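Local coordinates for protein nucleocapsid (PDB 4AKL) that binds single- and double-stranded RNA, probably takes part in packaging the viral genome, and very likely also cuts double-stranded DNA without sequence preference, at residues T29-N32 and F36-S39; I174-L179 and D447-E452; L416-N419 and P425-R428; V460-Q463 and N468-N471. One frame throughout, in Å; residues are numbered along the deposited sequence.

Contact 1 of 4, residues T29-N32 and F36-S39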
ATOM      1  N   THR A  29      24.090  10.179  -7.793  1.00 54.38           N
ATOM      2  CA  THR A  29      24.629   9.406  -8.906  1.00 55.16           C
ATOM      3  C   THR A  29      23.776   8.155  -9.130  1.00 52.71           C
ATOM      4  O   THR A  29      23.383   7.850 -10.261  1.00 53.02           O
ATOM      5  CB  THR A  29      26.083   8.940  -8.614  1.00 56.01           C
ATOM      6  OG1 THR A  29      26.801   9.990  -7.954  1.00 58.94           O
ATOM      7  CG2 THR A  29      26.806   8.556  -9.898  1.00 57.77           C
ATOM      8  N   TYR A  30      23.501   7.435  -8.046  1.00 50.17           N
ATOM      9  CA  TYR A  30      22.782   6.140  -8.132  1.00 48.31           C
ATOM     10  C   TYR A  30      21.427   6.147  -7.502  1.00 45.92           C
ATOM     11  O   TYR A  30      20.778   5.105  -7.489  1.00 44.73           O
ATOM     12  CB  TYR A  30      23.629   5.009  -7.500  1.00 47.81           C
ATOM     13  CG  TYR A  30      24.984   4.911  -8.141  1.00 50.40           C
ATOM     14  CD1 TYR A  30      25.112   4.431  -9.437  1.00 52.11           C
ATOM     15  CD2 TYR A  30      26.121   5.317  -7.474  1.00 51.98           C
ATOM     16  CE1 TYR A  30      26.332   4.340 -10.047  1.00 55.33           C
ATOM     17  CE2 TYR A  30      27.380   5.240  -8.090  1.00 55.02           C
ATOM     18  CZ  TYR A  30      27.473   4.748  -9.367  1.00 56.22           C
ATOM     19  OH  TYR A  30      28.707   4.665  -9.981  1.00 60.47           O
ATOM     20  N   THR A  31      20.991   7.299  -6.984  1.00 45.52           N
ATOM     21  CA  THR A  31      19.721   7.407  -6.303  1.00 43.85           C
ATOM     22  C   THR A  31      18.903   8.535  -6.861  1.00 44.49           C
ATOM     23  O   THR A  31      19.463   9.512  -7.301  1.00 46.23           O
ATOM     24  CB  THR A  31      19.905   7.660  -4.815  1.00 42.79           C
ATOM     25  OG1 THR A  31      20.759   8.780  -4.614  1.00 45.61           O
ATOM     26  CG2 THR A  31      20.525   6.459  -4.134  1.00 41.61           C
ATOM     27  N   ASN A  32      17.577   8.384  -6.826  1.00 43.47           N
ATOM     28  CA  ASN A  32      16.623   9.403  -7.314  1.00 44.48           C
ATOM     29  C   ASN A  32      16.668  10.622  -6.455  1.00 44.65           C
ATOM     30  O   ASN A  32      16.737  11.740  -6.943  1.00 45.12           O
ATOM     31  CB  ASN A  32      15.186   8.880  -7.350  1.00 43.87           C
ATOM     32  CG  ASN A  32      15.008   7.712  -8.319  1.00 44.15           C
ATOM     33  OD1 ASN A  32      15.638   7.675  -9.379  1.00 46.36           O
ATOM     34  ND2 ASN A  32      14.148   6.770  -7.956  1.00 42.69           N
ATOM     35  N   PHE A  36      23.436   8.952   0.658  1.00 45.98           N
ATOM     36  CA  PHE A  36      24.850   8.640   0.968  1.00 47.51           C
ATOM     37  C   PHE A  36      25.463   7.605   0.005  1.00 48.36           C
ATOM     38  O   PHE A  36      26.606   7.156   0.211  1.00 49.33           O
ATOM     39  CB  PHE A  36      24.973   8.166   2.438  1.00 46.64           C
ATOM     40  CG  PHE A  36      24.918   9.285   3.431  1.00 46.42           C
ATOM     41  CD1 PHE A  36      26.051  10.048   3.683  1.00 47.87           C
ATOM     42  CD2 PHE A  36      23.734   9.578   4.104  1.00 45.58           C
ATOM     43  CE1 PHE A  36      26.012  11.078   4.586  1.00 48.91           C
ATOM     44  CE2 PHE A  36      23.663  10.619   5.022  1.00 45.78           C
ATOM     45  CZ  PHE A  36      24.797  11.385   5.267  1.00 47.42           C
ATOM     46  N   CYS A  37      24.733   7.254  -1.054  1.00 48.69           N
ATOM     47  CA  CYS A  37      25.140   6.154  -1.940  1.00 49.69           C
ATOM     48  C   CYS A  37      26.203   6.544  -2.976  1.00 52.24           C
ATOM     49  O   CYS A  37      25.900   7.153  -3.999  1.00 53.22           O
ATOM     50  CB  CYS A  37      23.906   5.539  -2.650  1.00 48.33           C
ATOM     51  SG  CYS A  37      24.218   3.992  -3.488  1.00 48.81           S
ATOM     52  N   GLU A  38      27.446   6.156  -2.699  1.00 53.82           N
ATOM     53  CA  GLU A  38      28.573   6.368  -3.638  1.00 56.57           C
ATOM     54  C   GLU A  38      28.800   5.262  -4.663  1.00 56.46           C
ATOM     55  O   GLU A  38      29.523   5.460  -5.620  1.00 58.72           O
ATOM     56  CB  GLU A  38      29.853   6.612  -2.866  1.00 58.16           C
ATOM     57  CG  GLU A  38      30.005   8.092  -2.489  1.00 61.66           C
ATOM     58  CD  GLU A  38      31.098   8.303  -1.492  1.00 65.76           C
ATOM     59  OE1 GLU A  38      31.491   7.304  -0.825  1.00 67.67           O
ATOM     60  OE2 GLU A  38      31.566   9.448  -1.367  1.00 68.93           O
ATOM     61  N   SER A  39      28.197   4.106  -4.475  1.00 54.68           N
ATOM     62  CA  SER A  39      28.352   3.003  -5.443  1.00 54.76           C
ATOM     63  C   SER A  39      27.296   1.968  -5.244  1.00 52.25           C
ATOM     64  O   SER A  39      26.811   1.765  -4.138  1.00 50.34           O
ATOM     65  CB  SER A  39      29.735   2.338  -5.321  1.00 55.92           C
ATOM     66  OG  SER A  39      29.889   1.797  -4.040  1.00 55.60           O
TER
HETATM   67  O   HOH W   1      23.678   8.099  -5.498  1.00 50.62           O

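Contact 2 of 4, residues I174-L179 and D447-E452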
ATOM      1  N   ILE A 174       2.936 -14.078 -11.121  1.00 45.52           N
ATOM      2  CA  ILE A 174       1.679 -14.449 -11.846  1.00 47.36           C
ATOM      3  C   ILE A 174       1.087 -15.773 -11.340  1.00 48.49           C
ATOM      4  O   ILE A 174      -0.140 -15.907 -11.244  1.00 49.27           O
ATOM      5  CB  ILE A 174       1.882 -14.509 -13.393  1.00 49.18           C
ATOM      6  CG1 ILE A 174       2.269 -13.124 -13.966  1.00 49.07           C
ATOM      7  CG2 ILE A 174       0.584 -15.008 -14.135  1.00 50.98           C
ATOM      8  CD1 ILE A 174       2.767 -13.163 -15.453  1.00 50.61           C
ATOM      9  N   ARG A 175       1.945 -16.759 -11.041  1.00 49.09           N
ATOM     10  CA  ARG A 175       1.519 -17.988 -10.353  1.00 49.83           C
ATOM     11  C   ARG A 175       0.739 -17.654  -9.056  1.00 49.48           C
ATOM     12  O   ARG A 175      -0.308 -18.253  -8.790  1.00 49.65           O
ATOM     13  CB  ARG A 175       2.721 -18.874 -10.008  1.00 49.66           C
ATOM     14  CG  ARG A 175       2.385 -20.185  -9.247  1.00 49.56           C
ATOM     15  CD  ARG A 175       3.633 -20.855  -8.715  1.00 48.60           C
ATOM     16  NE  ARG A 175       4.210 -20.139  -7.565  1.00 45.43           N
ATOM     17  CZ  ARG A 175       3.856 -20.297  -6.284  1.00 42.94           C
ATOM     18  NH1 ARG A 175       2.903 -21.148  -5.923  1.00 43.36           N
ATOM     19  NH2 ARG A 175       4.470 -19.580  -5.354  1.00 39.37           N
ATOM     20  N   ARG A 176       1.269 -16.701  -8.264  1.00 48.82           N
ATOM     21  CA  ARG A 176       0.645 -16.260  -6.985  1.00 48.63           C
ATOM     22  C   ARG A 176      -0.677 -15.528  -7.210  1.00 50.18           C
ATOM     23  O   ARG A 176      -1.685 -15.826  -6.580  1.00 50.52           O
ATOM     24  CB  ARG A 176       1.607 -15.364  -6.157  1.00 46.57           C
ATOM     25  CG  ARG A 176       2.757 -16.126  -5.501  1.00 45.46           C
ATOM     26  CD  ARG A 176       3.904 -15.175  -5.017  1.00 43.71           C
ATOM     27  NE  ARG A 176       5.038 -15.993  -4.607  1.00 42.98           N
ATOM     28  CZ  ARG A 176       5.179 -16.585  -3.427  1.00 43.69           C
ATOM     29  NH1 ARG A 176       4.257 -16.445  -2.467  1.00 44.97           N
ATOM     30  NH2 ARG A 176       6.257 -17.331  -3.186  1.00 42.50           N
ATOM     31  N   ARG A 177      -0.647 -14.572  -8.114  1.00 52.05           N
ATOM     32  CA  ARG A 177      -1.810 -13.810  -8.496  1.00 53.86           C
ATOM     33  C   ARG A 177      -2.931 -14.742  -8.960  1.00 56.01           C
ATOM     34  O   ARG A 177      -4.078 -14.573  -8.536  1.00 56.29           O
ATOM     35  CB  ARG A 177      -1.420 -12.822  -9.589  1.00 54.72           C
ATOM     36  CG  ARG A 177      -2.509 -11.848 -10.057  1.00 57.92           C
ATOM     37  CD  ARG A 177      -1.913 -10.794 -11.049  1.00 61.08           C
ATOM     38  NE  ARG A 177      -2.970  -9.912 -11.557  1.00 64.78           N
ATOM     39  CZ  ARG A 177      -3.824 -10.214 -12.543  1.00 68.50           C
ATOM     40  NH1 ARG A 177      -3.768 -11.394 -13.179  1.00 70.98           N
ATOM     41  NH2 ARG A 177      -4.755  -9.322 -12.907  1.00 69.96           N
ATOM     42  N   ASN A 178      -2.603 -15.725  -9.803  1.00 57.77           N
ATOM     43  CA  ASN A 178      -3.599 -16.689 -10.299  1.00 60.29           C
ATOM     44  C   ASN A 178      -4.178 -17.606  -9.243  1.00 61.11           C
ATOM     45  O   ASN A 178      -5.355 -17.942  -9.306  1.00 62.40           O
ATOM     46  CB  ASN A 178      -3.036 -17.560 -11.429  1.00 61.88           C
ATOM     47  CG  ASN A 178      -2.888 -16.807 -12.738  1.00 62.41           C
ATOM     48  OD1 ASN A 178      -3.199 -15.614 -12.845  1.00 61.95           O
ATOM     49  ND2 ASN A 178      -2.402 -17.506 -13.736  1.00 62.72           N
ATOM     50  N   LEU A 179      -3.350 -18.030  -8.292  1.00 60.99           N
ATOM     51  CA  LEU A 179      -3.829 -18.774  -7.126  1.00 61.84           C
ATOM     52  C   LEU A 179      -4.824 -17.929  -6.336  1.00 62.09           C
ATOM     53  O   LEU A 179      -5.875 -18.430  -5.952  1.00 62.89           O
ATOM     54  CB  LEU A 179      -2.677 -19.205  -6.185  1.00 60.64           C
ATOM     55  CG  LEU A 179      -1.827 -20.439  -6.561  1.00 61.59           C
ATOM     56  CD1 LEU A 179      -0.785 -20.790  -5.470  1.00 59.55           C
ATOM     57  CD2 LEU A 179      -2.719 -21.649  -6.862  1.00 62.74           C
ATOM     58  N   ASP A 447       4.498 -17.035   2.052  1.00 46.29           N
ATOM     59  CA  ASP A 447       3.332 -16.228   1.685  1.00 45.34           C
ATOM     60  C   ASP A 447       3.820 -14.942   0.990  1.00 43.71           C
ATOM     61  O   ASP A 447       3.250 -14.495   0.039  1.00 43.54           O
ATOM     62  CB  ASP A 447       2.499 -15.845   2.929  1.00 44.44           C
ATOM     63  CG  ASP A 447       1.864 -17.054   3.633  1.00 45.78           C
ATOM     64  OD1 ASP A 447       2.032 -18.188   3.127  1.00 44.02           O
ATOM     65  OD2 ASP A 447       1.202 -16.865   4.707  1.00 44.32           O
ATOM     66  N   ILE A 448       4.899 -14.381   1.498  1.00 42.69           N
ATOM     67  CA  ILE A 448       5.376 -13.058   1.096  1.00 41.57           C
ATOM     68  C   ILE A 448       6.833 -13.062   0.731  1.00 40.25           C
ATOM     69  O   ILE A 448       7.668 -13.394   1.591  1.00 40.15           O
ATOM     70  CB  ILE A 448       5.196 -12.054   2.282  1.00 41.30           C
ATOM     71  CG1 ILE A 448       3.708 -11.775   2.546  1.00 41.94           C
ATOM     72  CG2 ILE A 448       5.972 -10.686   2.041  1.00 40.24           C
ATOM     73  CD1 ILE A 448       2.979 -11.385   1.334  1.00 43.90           C
ATOM     74  N   VAL A 449       7.146 -12.688  -0.515  1.00 39.19           N
ATOM     75  CA  VAL A 449       8.543 -12.558  -0.982  1.00 38.04           C
ATOM     76  C   VAL A 449       8.820 -11.049  -1.119  1.00 37.07           C
ATOM     77  O   VAL A 449       8.357 -10.424  -2.088  1.00 35.91           O
ATOM     78  CB  VAL A 449       8.749 -13.302  -2.271  1.00 39.38           C
ATOM     79  CG1 VAL A 449      10.178 -13.087  -2.851  1.00 38.51           C
ATOM     80  CG2 VAL A 449       8.511 -14.778  -2.042  1.00 39.11           C
ATOM     81  N   ALA A 450       9.548 -10.483  -0.132  1.00 34.75           N
ATOM     82  CA  ALA A 450       9.865  -9.037  -0.112  1.00 34.48           C
ATOM     83  C   ALA A 450      10.408  -8.480  -1.450  1.00 34.39           C
ATOM     84  O   ALA A 450       9.996  -7.442  -1.891  1.00 34.45           O
ATOM     85  CB  ALA A 450      10.886  -8.696   0.989  1.00 33.57           C
ATOM     86  N   SER A 451      11.327  -9.192  -2.067  1.00 34.10           N
ATOM     87  CA  SER A 451      11.931  -8.747  -3.340  1.00 34.47           C
ATOM     88  C   SER A 451      10.915  -8.695  -4.462  1.00 35.02           C
ATOM     89  O   SER A 451      11.016  -7.837  -5.326  1.00 35.32           O
ATOM     90  CB  SER A 451      13.102  -9.659  -3.719  1.00 34.93           C
ATOM     91  OG  SER A 451      12.648 -11.002  -3.801  1.00 34.88           O
ATOM     92  N   GLU A 452       9.940  -9.607  -4.458  1.00 35.00           N
ATOM     93  CA  GLU A 452       8.820  -9.553  -5.428  1.00 36.16           C
ATOM     94  C   GLU A 452       7.899  -8.336  -5.210  1.00 36.55           C
ATOM     95  O   GLU A 452       7.497  -7.690  -6.194  1.00 37.12           O
ATOM     96  CB  GLU A 452       8.002 -10.844  -5.425  1.00 36.10           C
ATOM     97  CG  GLU A 452       8.783 -11.970  -6.006  1.00 37.06           C
ATOM     98  CD  GLU A 452       8.055 -13.264  -6.047  1.00 37.03           C
ATOM     99  OE1 GLU A 452       6.889 -13.290  -5.677  1.00 35.48           O
ATOM    100  OE2 GLU A 452       8.663 -14.272  -6.460  1.00 37.94           O
TER

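Contact 3 of 4, residues L416-N419 and P425-R428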
ATOM      1  N   LEU A 416      16.819   3.706  -5.356  1.00 39.07           N
ATOM      2  CA  LEU A 416      17.861   3.362  -6.343  1.00 40.88           C
ATOM      3  C   LEU A 416      17.301   3.637  -7.723  1.00 42.40           C
ATOM      4  O   LEU A 416      16.138   3.280  -7.977  1.00 41.09           O
ATOM      5  CB  LEU A 416      18.311   1.906  -6.266  1.00 40.14           C
ATOM      6  CG  LEU A 416      19.270   1.547  -5.130  1.00 39.67           C
ATOM      7  CD1 LEU A 416      19.348   0.039  -4.975  1.00 37.30           C
ATOM      8  CD2 LEU A 416      20.687   2.168  -5.319  1.00 39.91           C
ATOM      9  N   ARG A 417      18.124   4.242  -8.604  1.00 44.39           N
ATOM     10  CA  ARG A 417      17.660   4.631  -9.954  1.00 46.97           C
ATOM     11  C   ARG A 417      17.263   3.425 -10.770  1.00 47.64           C
ATOM     12  O   ARG A 417      17.767   2.325 -10.549  1.00 47.19           O
ATOM     13  CB  ARG A 417      18.737   5.448 -10.736  1.00 48.81           C
ATOM     14  CG  ARG A 417      18.975   6.851 -10.186  1.00 49.70           C
ATOM     15  CD  ARG A 417      20.029   7.632 -10.955  1.00 53.28           C
ATOM     16  NE  ARG A 417      20.199   8.995 -10.411  1.00 54.62           N
ATOM     17  CZ  ARG A 417      19.401  10.049 -10.666  1.00 56.18           C
ATOM     18  NH1 ARG A 417      18.337   9.958 -11.488  1.00 55.48           N
ATOM     19  NH2 ARG A 417      19.670  11.227 -10.083  1.00 57.61           N
ATOM     20  N   THR A 418      16.353   3.644 -11.706  1.00 49.60           N
ATOM     21  CA  THR A 418      15.933   2.625 -12.641  1.00 50.96           C
ATOM     22  C   THR A 418      16.382   2.914 -14.078  1.00 54.53           C
ATOM     23  O   THR A 418      16.153   2.097 -14.947  1.00 55.26           O
ATOM     24  CB  THR A 418      14.391   2.450 -12.628  1.00 50.73           C
ATOM     25  OG1 THR A 418      13.751   3.696 -12.923  1.00 50.38           O
ATOM     26  CG2 THR A 418      13.904   1.909 -11.226  1.00 47.74           C
ATOM     27  N   ASN A 419      17.030   4.059 -14.323  1.00 57.22           N
ATOM     28  CA  ASN A 419      17.358   4.473 -15.723  1.00 60.71           C
ATOM     29  C   ASN A 419      18.541   3.719 -16.338  1.00 62.25           C
ATOM     30  O   ASN A 419      19.342   3.097 -15.630  1.00 61.52           O
ATOM     31  CB  ASN A 419      17.539   5.978 -15.819  1.00 62.27           C
ATOM     32  CG  ASN A 419      18.445   6.538 -14.748  1.00 63.49           C
ATOM     33  OD1 ASN A 419      19.675   6.599 -14.905  1.00 65.93           O
ATOM     34  ND2 ASN A 419      17.825   6.983 -13.630  1.00 63.38           N
ATOM     35  N   PRO A 425      20.200   0.181 -11.287  1.00 45.37           N
ATOM     36  CA  PRO A 425      20.688  -0.421 -10.082  1.00 44.00           C
ATOM     37  C   PRO A 425      19.566  -0.812  -9.129  1.00 41.63           C
ATOM     38  O   PRO A 425      19.804  -1.621  -8.279  1.00 40.54           O
ATOM     39  CB  PRO A 425      21.574   0.693  -9.464  1.00 44.42           C
ATOM     40  CG  PRO A 425      21.054   1.867  -9.991  1.00 45.26           C
ATOM     41  CD  PRO A 425      20.699   1.551 -11.390  1.00 46.54           C
ATOM     42  N   CYS A 426      18.367  -0.227  -9.286  1.00 41.03           N
ATOM     43  CA  CYS A 426      17.225  -0.656  -8.534  1.00 39.60           C
ATOM     44  C   CYS A 426      16.927  -2.114  -8.851  1.00 39.42           C
ATOM     45  O   CYS A 426      16.874  -2.980  -7.935  1.00 38.06           O
ATOM     46  CB  CYS A 426      16.012   0.188  -8.871  1.00 39.67           C
ATOM     47  SG  CYS A 426      14.557  -0.244  -7.849  1.00 37.39           S
ATOM     48  N   ALA A 427      16.729  -2.390 -10.136  1.00 40.28           N
ATOM     49  CA  ALA A 427      16.365  -3.738 -10.551  1.00 40.50           C
ATOM     50  C   ALA A 427      17.527  -4.711 -10.268  1.00 40.97           C
ATOM     51  O   ALA A 427      17.318  -5.813  -9.771  1.00 40.48           O
ATOM     52  CB  ALA A 427      15.955  -3.753 -11.997  1.00 41.87           C
ATOM     53  N   ARG A 428      18.757  -4.313 -10.538  1.00 42.04           N
ATOM     54  CA  ARG A 428      19.852  -5.236 -10.248  1.00 42.82           C
ATOM     55  C   ARG A 428      19.816  -5.705  -8.788  1.00 40.93           C
ATOM     56  O   ARG A 428      20.014  -6.888  -8.523  1.00 41.16           O
ATOM     57  CB  ARG A 428      21.196  -4.635 -10.580  1.00 44.17           C
ATOM     58  CG  ARG A 428      21.430  -4.581 -12.075  1.00 48.02           C
ATOM     59  CD  ARG A 428      22.788  -4.055 -12.408  1.00 52.44           C
ATOM     60  NE  ARG A 428      22.807  -2.586 -12.513  1.00 56.75           N
ATOM     61  CZ  ARG A 428      23.591  -1.734 -11.820  1.00 57.95           C
ATOM     62  NH1 ARG A 428      24.482  -2.136 -10.907  1.00 58.27           N
ATOM     63  NH2 ARG A 428      23.477  -0.447 -12.053  1.00 59.21           N
TER

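Contact 4 of 4, residues V460-Q463 and N468-N471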
ATOM      1  N   VAL A 460       4.914  -0.592 -10.912  1.00 44.98           N
ATOM      2  CA  VAL A 460       3.786   0.309 -10.907  1.00 46.12           C
ATOM      3  C   VAL A 460       4.273   1.762 -11.138  1.00 46.98           C
ATOM      4  O   VAL A 460       3.486   2.601 -11.529  1.00 48.67           O
ATOM      5  CB  VAL A 460       2.907   0.213  -9.645  1.00 45.23           C
ATOM      6  CG1 VAL A 460       2.464  -1.281  -9.377  1.00 44.01           C
ATOM      7  CG2 VAL A 460       3.608   0.786  -8.484  1.00 44.98           C
ATOM      8  N   GLY A 461       5.563   2.018 -10.916  1.00 46.32           N
ATOM      9  CA  GLY A 461       6.189   3.292 -11.182  1.00 46.89           C
ATOM     10  C   GLY A 461       6.655   4.042  -9.961  1.00 45.95           C
ATOM     11  O   GLY A 461       7.023   5.220 -10.088  1.00 47.04           O
ATOM     12  N   LYS A 462       6.658   3.401  -8.786  1.00 43.81           N
ATOM     13  CA  LYS A 462       7.104   4.069  -7.581  1.00 43.15           C
ATOM     14  C   LYS A 462       8.588   4.295  -7.683  1.00 42.74           C
ATOM     15  O   LYS A 462       9.327   3.382  -8.013  1.00 42.97           O
ATOM     16  CB  LYS A 462       6.774   3.276  -6.287  1.00 41.68           C
ATOM     17  CG  LYS A 462       5.267   3.181  -5.990  1.00 43.05           C
ATOM     18  CD  LYS A 462       4.875   2.229  -4.820  1.00 41.82           C
ATOM     19  CE  LYS A 462       5.350   2.769  -3.454  1.00 43.30           C
ATOM     20  NZ  LYS A 462       4.759   2.117  -2.208  1.00 41.35           N
ATOM     21  N   GLN A 463       9.001   5.515  -7.410  1.00 42.58           N
ATOM     22  CA  GLN A 463      10.390   5.891  -7.352  1.00 42.84           C
ATOM     23  C   GLN A 463      10.806   6.484  -5.982  1.00 41.13           C
ATOM     24  O   GLN A 463      11.850   7.121  -5.874  1.00 41.67           O
ATOM     25  CB  GLN A 463      10.676   6.869  -8.463  1.00 45.33           C
ATOM     26  CG  GLN A 463      10.529   6.217  -9.798  1.00 48.35           C
ATOM     27  CD  GLN A 463      10.895   7.085 -10.914  1.00 52.81           C
ATOM     28  OE1 GLN A 463      10.756   6.675 -12.035  1.00 58.38           O
ATOM     29  NE2 GLN A 463      11.378   8.307 -10.640  1.00 54.84           N
ATOM     30  N   ASN A 468       2.223   6.983  -2.604  1.00 34.83           N
ATOM     31  CA  ASN A 468       1.057   6.102  -2.468  1.00 34.57           C
ATOM     32  C   ASN A 468       0.685   5.759  -3.873  1.00 35.43           C
ATOM     33  O   ASN A 468       0.575   6.670  -4.740  1.00 36.96           O
ATOM     34  CB  ASN A 468      -0.060   6.810  -1.700  1.00 34.35           C
ATOM     35  CG  ASN A 468      -1.449   6.106  -1.807  1.00 35.97           C
ATOM     36  OD1 ASN A 468      -1.971   5.834  -2.911  1.00 36.07           O
ATOM     37  ND2 ASN A 468      -2.052   5.855  -0.659  1.00 34.01           N
ATOM     38  N   ALA A 469       0.478   4.471  -4.145  1.00 35.23           N
ATOM     39  CA  ALA A 469       0.197   4.037  -5.531  1.00 36.87           C
ATOM     40  C   ALA A 469      -1.178   3.391  -5.681  1.00 38.03           C
ATOM     41  O   ALA A 469      -1.423   2.677  -6.683  1.00 38.94           O
ATOM     42  CB  ALA A 469       1.316   3.089  -6.042  1.00 36.03           C
ATOM     43  N   TYR A 470      -2.075   3.651  -4.725  1.00 38.63           N
ATOM     44  CA  TYR A 470      -3.406   3.071  -4.761  1.00 39.93           C
ATOM     45  C   TYR A 470      -4.151   3.378  -6.070  1.00 42.58           C
ATOM     46  O   TYR A 470      -4.728   2.458  -6.609  1.00 42.63           O
ATOM     47  CB  TYR A 470      -4.285   3.492  -3.556  1.00 39.78           C
ATOM     48  CG  TYR A 470      -5.699   2.887  -3.629  1.00 41.35           C
ATOM     49  CD1 TYR A 470      -5.863   1.517  -3.678  1.00 41.86           C
ATOM     50  CD2 TYR A 470      -6.855   3.677  -3.648  1.00 43.41           C
ATOM     51  CE1 TYR A 470      -7.097   0.938  -3.748  1.00 44.27           C
ATOM     52  CE2 TYR A 470      -8.126   3.083  -3.707  1.00 45.11           C
ATOM     53  CZ  TYR A 470      -8.220   1.705  -3.759  1.00 45.24           C
ATOM     54  OH  TYR A 470      -9.412   1.038  -3.825  1.00 49.06           O
ATOM     55  N   ASN A 471      -4.115   4.631  -6.569  1.00 44.62           N
ATOM     56  CA  ASN A 471      -4.830   5.038  -7.838  1.00 47.82           C
ATOM     57  C   ASN A 471      -4.074   4.852  -9.153  1.00 48.73           C
ATOM     58  O   ASN A 471      -4.423   5.441 -10.139  1.00 50.16           O
ATOM     59  CB  ASN A 471      -5.301   6.516  -7.757  1.00 49.23           C
ATOM     60  CG  ASN A 471      -6.332   6.717  -6.722  1.00 50.27           C
ATOM     61  OD1 ASN A 471      -7.318   5.977  -6.676  1.00 52.61           O
ATOM     62  ND2 ASN A 471      -6.139   7.715  -5.868  1.00 51.44           N
TER

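Contact 1 of 4, residues T29-N32 and F36-S39
The ring of Tyr30 meets the 36-39 segment along its CD2-CE2 edge. Two backbone carbonyls lie at that edge: Glu38 O approaches CE2 of Tyr30 at 3.3 Å, and Cys37 O sits near the ring plane, 3.9 Å from Tyr30 CD2. Ser39 comes in obliquely, its CA 3.6 Å from CE2 of the tyrosine. One face of the ring is partly covered by the residue before it, the methyl CG2 of Thr29 lying 3.8 Å above the plane and displaced toward the rim. The partners at the edge are carbonyl oxygens and the ring presents C-H groups to them, a weakly polar fit and not a stack. With CG of Tyr30 anti to its own carbonyl carbon (chi1 -56°), the ring is carried across to the other segment. Farther in, the methyl CG2 of Thr31 rests on CB of Cys37 at 3.8 Å. One water bridges the two backbones. It accepts from Tyr30 N at 2.6 Å and donates to Cys37 O at 2.8 Å, and it also donates to Thr31 OG1, which is hydrogen-bonded to Ser33 O and Ser35 OG as well. The water thus links the two arms of an irregular loop, neither segment being helix or strand, between helix 10-24 and helix 45-52.

Contact 2 of 4, residues I174-L179 and D447-E452
Arg176, on helix 163-181, reaches Asp447, Val449 and Glu452 with one extended side chain, and each meets a different part of it. The charged interaction is with Glu452: OE1 stands 3.4 Å from NE of Arg176, but well out of the guanidinium plane, so that the attraction is one of charges and no N-H is directed at the oxygen. The two side chains cross at about a right angle, with the carboxylate and guanidinium planes 72° apart. A second guanidinium lies against the first, NH2 of Arg175 standing 3.4 Å above the plane of the Arg176 group, offset toward the rim; Asp172 forms salt bridges with both arginines.

Apolar contact comes from Val449, whose methyl CG2 sits over the opposite face of the Arg176 guanidinium, 3.6 Å from NH2 of Arg176. Val449 occupies the N-cap position of helix 450-460, so the arginine packs against the start of that helix.

Backbone polarity enters through Asp447, whose O lies 3.3 Å from NH1 of Arg176 at an angle too poor for a hydrogen bond. The directed bonds of these nitrogens go to neighbours of the two segments: NH1 donates to Met446 O, and NH2 makes a weak bond to Ile443 O. Since Glu452 OE2 also lies close to Asp172 OD2, the pKa of one of these carboxylates may be raised, an effect that the positive charge of Arg176 would offset.

Contact 3 of 4, residues L416-N419 and P425-R428
Arg417 O receives the backbone N-H of Cys426 at 2.9 Å, with an N-H...O angle of 156° and the donor nearly in line with the C=O bond. The same oxygen is bordered by carbon: CD of Pro425 comes to 3.1 Å from Arg417 O, while the proline nitrogen beside it has no hydrogen to offer. The pyrrolidine ring lies against the carbonyl of Arg417 as the next residue along donates to it. Pro425 opens helix 425-440, whose first turn has N-H groups without acceptors inside the helix. The preceding loop doubles back and supplies an acceptor, Arg417 O, for one of them, so the bond fastens the loop to the N-terminal end of the helix. Side chains close in around this backbone link. CB of Leu416 packs on Cys426 at 3.6 Å from its CA, and the leucine continues along the helix start until its CD1 lies 3.7 Å from Pro425 O, an oxygen that also accepts from Thr429 OG1. From the other segment, CB of Cys426 lies 3.2 Å from Leu416 O. SG of Cys426, anti to its backbone N (chi1 -176°), is turned toward both Leu416 O and the threonine methyl beyond. That methyl, CG2 of Thr418, touches Cys426 CB at 3.6 Å, and both residues also meet Ser458 of helix 450-460. The guanidinium of Arg417 leads away from the helix, and its NH2 donates to Asp28 O.

Contact 4 of 4, residues V460-Q463 and N468-N471
A Schellman motif ends helix 450-460 at Gly461, and the residues flanking that glycine, Val460 and Lys462, both lay aliphatic carbon against Ala469 where the chain returns. All three are buried, and the centre of the contact lies about 9 Å from the centre of the chain. CG2 of Val460 approaches Ala469 CB at 4.1 Å, a loose apolar touch. Lys462 comes nearer, with its CD 3.9 Å and its CG 4.0 Å from the same Ala469 CB, so that the alanine methyl lies alongside the middle of the lysine chain. That chain is bent at chi3 (68°), which turns the amino end off the extended course followed up to CD; NZ then makes a weak hydrogen bond back to Gln457 OE1 on the helix. Between the two contacting residues Gly461 has positive phi (113°), a conformation in which a CB would jam against the carbonyl O of Val460 and which therefore calls for glycine. The backbone of the returning segment forms an Asx turn. OD1 of Asn468 accepts from Tyr470 N at 2.8 Å, the N-H...O angle being 154°, with the donor above the carbonyl plane. The turn brackets Ala469, while ND2 of Asn468 donates to OD2 of Asp305. Backbone hydrogen bonds further tie Asn468 to Ala146 and Leu148, and Leu148 also touches the side chain of Lys462.

Contact 1 comes first along the chain, and the short loops of contacts 3 and 4 close later; contact 2 brings together segments whose nearest ends are 268 positions apart, with contact 3 lying within its span. Contacts 1 and 3 are close, centres about 10 Å apart, and touch directly: Tyr30 O lies 3.0 Å from Arg417 N, probably hydrogen-bonded. Contact 1 also reaches contact 4, where Asn32 ND2 is 3.1 Å from Gln463 O. Contacts 2 and 4 lie at the start and end of helix 450-460, centres about 18 Å apart, while contact 3 opens the preceding helix 425-440. N-terminal and C-terminal parts of this mainly helical nucleocapsid protein are thereby drawn together.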